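Local atomic coordinates of ribokinase (PDB entry 6WHJ), a protein that probably phosphorylates D-ribose at O-5, using ATP and a divalent metal ion such as magnesium, as a ribokinase of the PfkB carbohydrate kinase family. Residues S185-E198 and M226-L240. Residues are numbered along the deposited sequence; the frame is centred on the assembly and turned at random.
Sequences SKILSITDIFCPNE and MSSLSPSLKFVLFTL
Phe-194 and Met-226 cross at about a right angle. The ring, with CG anti to the backbone N (chi1 -169°), meets Met-226 CG at CD2, 3.7 Å away, while the Met-226 side chain, bent at chi2 and chi3, brings SD to 3.8 Å from Phe-194 CE2, an oblique Met-aromatic contact. Leu-188 sets CD2 above one face of that ring, toward its rim, and CD1 against Met-226 CG; Leu-233 CD1 meets Phe-194 CB. Pro-196 CD and CG ride across Val-236 CG1, and that methyl sits above the rim of one face of the Phe-238 ring.

At the polar end Ser-230 OG gives its proton to Leu-188 O (2.7 Å), from above the carbonyl plane, and accepts from the N-H of Leu-233 (ST motif) and Ser-232 (ST turn), so three bonds grip one hydroxyl. Ser-232 OG donates a hydrogen bond to Thr-191 O (2.7 Å), from above its plane. Asp-192 and Lys-234 run side by side: NZ meets OD2 on its anti side at 2.7 Å, and bonds Ser-232 O. Asp-192 OD1 is taken by Phe-171 N and Lys-163.

Phe-194 N to Phe-235 O (3.0 Å) and Leu-237 N to Phe-194 O join strands 193-194 and 235-239 in parallel, and Thr-239 N to Pro-196 O carries the pairing to Asn-197, the N-cap of helix 198-205 and, with Thr-239, a predicted ATP-site residue. On its other side strand 193-194 bonds 170-173 through Ile-193 to Phe-171 and Phe-173, with helix 272-287 covering Ile-193, Cys-195 and Leu-237, and helix 216-228 supplying Met-226.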
loop_
_atom_site.group_PDB
_atom_site.type_symbol
_atom_site.label_atom_id
_atom_site.label_comp_id
_atom_site.label_asym_id
_atom_site.label_seq_id
_atom_site.Cartn_x
_atom_site.Cartn_y
_atom_site.Cartn_z
ATOM N N SER B 185 -21.413 21.647 5.130
ATOM C CA SER B 185 -22.270 22.808 5.293
ATOM C C SER B 185 -21.513 23.938 5.984
ATOM O O SER B 185 -21.580 25.096 5.551
ATOM C CB SER B 185 -23.528 22.402 6.064
ATOM O OG SER B 185 -24.353 23.513 6.352
ATOM N N LYS B 186 -20.752 23.616 7.037
ATOM C CA LYS B 186 -20.007 24.657 7.737
ATOM C C LYS B 186 -18.874 25.198 6.874
ATOM O O LYS B 186 -18.631 26.411 6.858
ATOM C CB LYS B 186 -19.469 24.133 9.071
ATOM N N ILE B 187 -18.198 24.329 6.117
ATOM C CA ILE B 187 -17.123 24.810 5.248
ATOM C C ILE B 187 -17.681 25.697 4.141
ATOM O O ILE B 187 -17.093 26.730 3.804
ATOM C CB ILE B 187 -16.308 23.642 4.668
ATOM C CG1 ILE B 187 -15.689 22.794 5.785
ATOM C CG2 ILE B 187 -15.227 24.167 3.744
ATOM C CD1 ILE B 187 -15.018 21.517 5.269
ATOM N N LEU B 188 -18.821 25.317 3.558
ATOM C CA LEU B 188 -19.369 26.110 2.462
ATOM C C LEU B 188 -19.790 27.513 2.892
ATOM O O LEU B 188 -19.823 28.415 2.051
ATOM C CB LEU B 188 -20.556 25.381 1.828
ATOM C CG LEU B 188 -20.242 24.253 0.844
ATOM C CD1 LEU B 188 -21.455 23.361 0.614
ATOM C CD2 LEU B 188 -19.791 24.854 -0.468
ATOM N N SER B 189 -20.097 27.729 4.173
ATOM C CA SER B 189 -20.591 29.034 4.601
ATOM C C SER B 189 -19.548 30.133 4.459
ATOM O O SER B 189 -19.910 31.313 4.437
ATOM C CB SER B 189 -21.068 28.973 6.043
ATOM O OG SER B 189 -20.023 28.521 6.883
ATOM N N ILE B 190 -18.267 29.789 4.353
ATOM C CA ILE B 190 -17.239 30.776 4.057
ATOM C C ILE B 190 -16.550 30.490 2.742
ATOM O O ILE B 190 -15.643 31.233 2.354
ATOM C CB ILE B 190 -16.192 30.886 5.186
ATOM C CG1 ILE B 190 -15.370 29.598 5.250
ATOM C CG2 ILE B 190 -16.868 31.214 6.538
ATOM C CD1 ILE B 190 -14.002 29.784 5.852
ATOM N N THR B 191 -16.974 29.447 2.030
ATOM C CA THR B 191 -16.438 29.161 0.712
ATOM C C THR B 191 -16.938 30.201 -0.279
ATOM O O THR B 191 -18.124 30.557 -0.292
ATOM C CB THR B 191 -16.863 27.770 0.251
ATOM O OG1 THR B 191 -16.259 26.778 1.093
ATOM C CG2 THR B 191 -16.451 27.528 -1.208
ATOM N N ASP B 192 -16.025 30.701 -1.102
ATOM C CA ASP B 192 -16.398 31.609 -2.167
ATOM C C ASP B 192 -16.576 30.886 -3.491
ATOM O O ASP B 192 -17.509 31.196 -4.236
ATOM C CB ASP B 192 -15.348 32.713 -2.304
ATOM C CG ASP B 192 -15.218 33.544 -1.037
ATOM O OD1 ASP B 192 -14.185 33.431 -0.332
ATOM O OD2 ASP B 192 -16.167 34.292 -0.738
ATOM N N ILE B 193 -15.694 29.935 -3.793
ATOM C CA ILE B 193 -15.727 29.144 -5.020
ATOM C C ILE B 193 -15.589 27.670 -4.661
ATOM O O ILE B 193 -14.565 27.259 -4.103
ATOM C CB ILE B 193 -14.622 29.566 -6.000
ATOM C CG1 ILE B 193 -14.780 31.047 -6.370
ATOM C CG2 ILE B 193 -14.607 28.642 -7.224
ATOM C CD1 ILE B 193 -13.611 31.628 -7.110
ATOM N N PHE B 194 -16.601 26.877 -5.011
ATOM C CA PHE B 194 -16.673 25.461 -4.679
ATOM C C PHE B 194 -16.375 24.650 -5.937
ATOM O O PHE B 194 -16.948 24.924 -7.003
ATOM C CB PHE B 194 -18.063 25.145 -4.119
ATOM C CG PHE B 194 -18.199 23.779 -3.498
ATOM C CD1 PHE B 194 -17.329 23.356 -2.501
ATOM C CD2 PHE B 194 -19.239 22.949 -3.863
ATOM C CE1 PHE B 194 -17.468 22.117 -1.913
ATOM C CE2 PHE B 194 -19.382 21.703 -3.280
ATOM C CZ PHE B 194 -18.494 21.289 -2.301
ATOM N N CYS B 195 -15.472 23.668 -5.825
ATOM C CA CYS B 195 -14.948 22.937 -6.988
ATOM C C CYS B 195 -15.122 21.432 -6.821
ATOM O O CYS B 195 -14.142 20.692 -6.660
ATOM C CB CYS B 195 -13.471 23.260 -7.208
ATOM S SG CYS B 195 -13.148 25.002 -7.394
ATOM N N PRO B 196 -16.349 20.937 -6.880
ATOM C CA PRO B 196 -16.558 19.496 -6.836
ATOM C C PRO B 196 -16.462 18.891 -8.228
ATOM O O PRO B 196 -16.640 19.564 -9.247
ATOM C CB PRO B 196 -17.991 19.389 -6.301
ATOM C CG PRO B 196 -18.664 20.544 -6.929
ATOM C CD PRO B 196 -17.633 21.659 -6.949
ATOM N N ASN B 197 -16.176 17.594 -8.264
ATOM C CA ASN B 197 -16.419 16.877 -9.505
ATOM C C ASN B 197 -17.844 16.325 -9.448
ATOM O O ASN B 197 -18.580 16.581 -8.493
ATOM C CB ASN B 197 -15.322 15.836 -9.739
ATOM C CG ASN B 197 -15.344 14.689 -8.743
ATOM O OD1 ASN B 197 -16.325 14.453 -8.025
ATOM N ND2 ASN B 197 -14.208 14.012 -8.640
ATOM N N GLU B 198 -18.258 15.570 -10.467
ATOM C CA GLU B 198 -19.656 15.141 -10.512
ATOM C C GLU B 198 -20.024 14.307 -9.288
ATOM O O GLU B 198 -21.017 14.591 -8.604
ATOM C CB GLU B 198 -19.950 14.348 -11.782
ATOM C CG GLU B 198 -21.400 14.507 -12.221
ATOM C CD GLU B 198 -21.737 13.723 -13.463
ATOM O OE1 GLU B 198 -22.946 13.559 -13.739
ATOM O OE2 GLU B 198 -20.804 13.248 -14.147
ATOM N N MET B 226 -26.154 23.695 -2.370
ATOM C CA MET B 226 -24.848 24.149 -1.908
ATOM C C MET B 226 -24.908 25.580 -1.396
ATOM O O MET B 226 -24.225 25.937 -0.431
ATOM C CB MET B 226 -23.838 24.051 -3.048
ATOM C CG MET B 226 -22.723 23.098 -2.776
ATOM S SD MET B 226 -23.167 21.448 -3.302
ATOM C CE MET B 226 -22.845 21.619 -5.063
ATOM N N SER B 227 -25.677 26.418 -2.073
ATOM C CA SER B 227 -25.791 27.828 -1.755
ATOM C C SER B 227 -26.766 28.124 -0.624
ATOM O O SER B 227 -26.675 29.196 -0.021
ATOM C CB SER B 227 -26.198 28.579 -3.028
ATOM O OG SER B 227 -26.924 29.762 -2.743
ATOM N N SER B 228 -27.652 27.184 -0.281
ATOM C CA SER B 228 -28.787 27.513 0.579
ATOM C C SER B 228 -28.376 28.003 1.963
ATOM O O SER B 228 -29.069 28.846 2.547
ATOM C CB SER B 228 -29.697 26.292 0.718
ATOM O OG SER B 228 -28.990 25.187 1.259
ATOM N N LEU B 229 -27.282 27.490 2.517
ATOM C CA LEU B 229 -26.839 27.881 3.852
ATOM C C LEU B 229 -25.579 28.743 3.850
ATOM O O LEU B 229 -24.982 28.945 4.913
ATOM C CB LEU B 229 -26.657 26.660 4.756
ATOM C CG LEU B 229 -27.984 26.187 5.359
ATOM C CD1 LEU B 229 -27.751 25.107 6.404
ATOM C CD2 LEU B 229 -28.761 27.358 5.944
ATOM N N SER B 230 -25.133 29.229 2.693
ATOM C CA SER B 230 -23.854 29.921 2.618
ATOM C C SER B 230 -24.074 31.368 2.213
ATOM O O SER B 230 -24.630 31.629 1.131
ATOM C CB SER B 230 -22.902 29.263 1.623
ATOM O OG SER B 230 -21.819 30.146 1.360
ATOM N N PRO B 231 -23.680 32.333 3.050
ATOM C CA PRO B 231 -23.729 33.740 2.622
ATOM C C PRO B 231 -22.623 34.119 1.655
ATOM O O PRO B 231 -22.712 35.192 1.044
ATOM C CB PRO B 231 -23.593 34.515 3.942
ATOM C CG PRO B 231 -22.839 33.573 4.842
ATOM C CD PRO B 231 -23.269 32.184 4.459
ATOM N N SER B 232 -21.566 33.310 1.529
ATOM C CA SER B 232 -20.422 33.683 0.707
ATOM C C SER B 232 -20.360 33.009 -0.660
ATOM O O SER B 232 -19.709 33.557 -1.555
ATOM C CB SER B 232 -19.112 33.391 1.449
ATOM O OG SER B 232 -19.013 32.024 1.795
ATOM N N LEU B 233 -20.982 31.843 -0.846
ATOM C CA LEU B 233 -20.759 31.071 -2.073
ATOM C C LEU B 233 -21.228 31.836 -3.300
ATOM O O LEU B 233 -22.394 32.232 -3.394
ATOM C CB LEU B 233 -21.451 29.709 -2.001
ATOM C CG LEU B 233 -21.239 28.774 -3.208
ATOM C CD1 LEU B 233 -19.789 28.419 -3.449
ATOM C CD2 LEU B 233 -22.064 27.507 -3.056
ATOM N N LYS B 234 -20.320 32.009 -4.260
ATOM C CA LYS B 234 -20.590 32.787 -5.459
ATOM C C LYS B 234 -20.571 31.961 -6.734
ATOM O O LYS B 234 -21.292 32.290 -7.680
ATOM C CB LYS B 234 -19.567 33.923 -5.591
ATOM C CG LYS B 234 -19.678 34.964 -4.495
ATOM C CD LYS B 234 -18.372 35.734 -4.335
ATOM C CE LYS B 234 -18.414 36.590 -3.078
ATOM N NZ LYS B 234 -18.123 35.771 -1.867
ATOM N N PHE B 235 -19.745 30.916 -6.790
ATOM C CA PHE B 235 -19.622 30.082 -7.973
ATOM C C PHE B 235 -19.367 28.647 -7.555
ATOM O O PHE B 235 -18.627 28.393 -6.602
ATOM C CB PHE B 235 -18.485 30.554 -8.884
ATOM C CG PHE B 235 -18.692 31.926 -9.440
ATOM C CD1 PHE B 235 -18.071 33.021 -8.861
ATOM C CD2 PHE B 235 -19.518 32.123 -10.537
ATOM C CE1 PHE B 235 -18.261 34.279 -9.366
ATOM C CE2 PHE B 235 -19.716 33.382 -11.043
ATOM C CZ PHE B 235 -19.086 34.467 -10.457
ATOM N N VAL B 236 -19.966 27.719 -8.288
ATOM C CA VAL B 236 -19.626 26.307 -8.213
ATOM C C VAL B 236 -18.977 25.957 -9.538
ATOM O O VAL B 236 -19.591 26.128 -10.598
ATOM C CB VAL B 236 -20.859 25.429 -7.959
ATOM C CG1 VAL B 236 -20.458 23.961 -7.906
ATOM C CG2 VAL B 236 -21.561 25.852 -6.683
ATOM N N LEU B 237 -17.730 25.501 -9.483
ATOM C CA LEU B 237 -17.020 25.015 -10.663
ATOM C C LEU B 237 -17.129 23.495 -10.637
ATOM O O LEU B 237 -16.407 22.829 -9.891
ATOM C CB LEU B 237 -15.562 25.457 -10.632
ATOM C CG LEU B 237 -14.720 25.491 -11.915
ATOM C CD1 LEU B 237 -13.397 26.225 -11.631
ATOM C CD2 LEU B 237 -14.478 24.129 -12.521
ATOM N N PHE B 238 -18.003 22.943 -11.476
ATOM C CA PHE B 238 -18.133 21.493 -11.593
ATOM C C PHE B 238 -17.019 20.972 -12.484
ATOM O O PHE B 238 -16.849 21.446 -13.610
ATOM C CB PHE B 238 -19.477 21.098 -12.189
ATOM C CG PHE B 238 -20.645 21.331 -11.290
ATOM C CD1 PHE B 238 -21.010 20.380 -10.357
ATOM C CD2 PHE B 238 -21.407 22.489 -11.403
ATOM C CE1 PHE B 238 -22.102 20.588 -9.535
ATOM C CE2 PHE B 238 -22.496 22.700 -10.586
ATOM C CZ PHE B 238 -22.845 21.750 -9.646
ATOM N N THR B 239 -16.246 20.027 -11.966
ATOM C CA THR B 239 -15.260 19.296 -12.749
ATOM C C THR B 239 -15.899 18.049 -13.332
ATOM O O THR B 239 -16.437 17.220 -12.596
ATOM C CB THR B 239 -14.052 18.920 -11.892
ATOM O OG1 THR B 239 -13.210 20.069 -11.738
ATOM C CG2 THR B 239 -13.283 17.767 -12.515
ATOM N N LEU B 240 -15.824 17.906 -14.652
ATOM C CA LEU B 240 -16.568 16.865 -15.347
ATOM C C LEU B 240 -15.640 15.924 -16.104
ATOM O O LEU B 240 -16.086 15.201 -17.000
ATOM C CB LEU B 240 -17.578 17.505 -16.296
ATOM C CG LEU B 240 -18.603 18.400 -15.593
ATOM C CD1 LEU B 240 -19.648 18.917 -16.577
ATOM C CD2 LEU B 240 -19.257 17.682 -14.406
#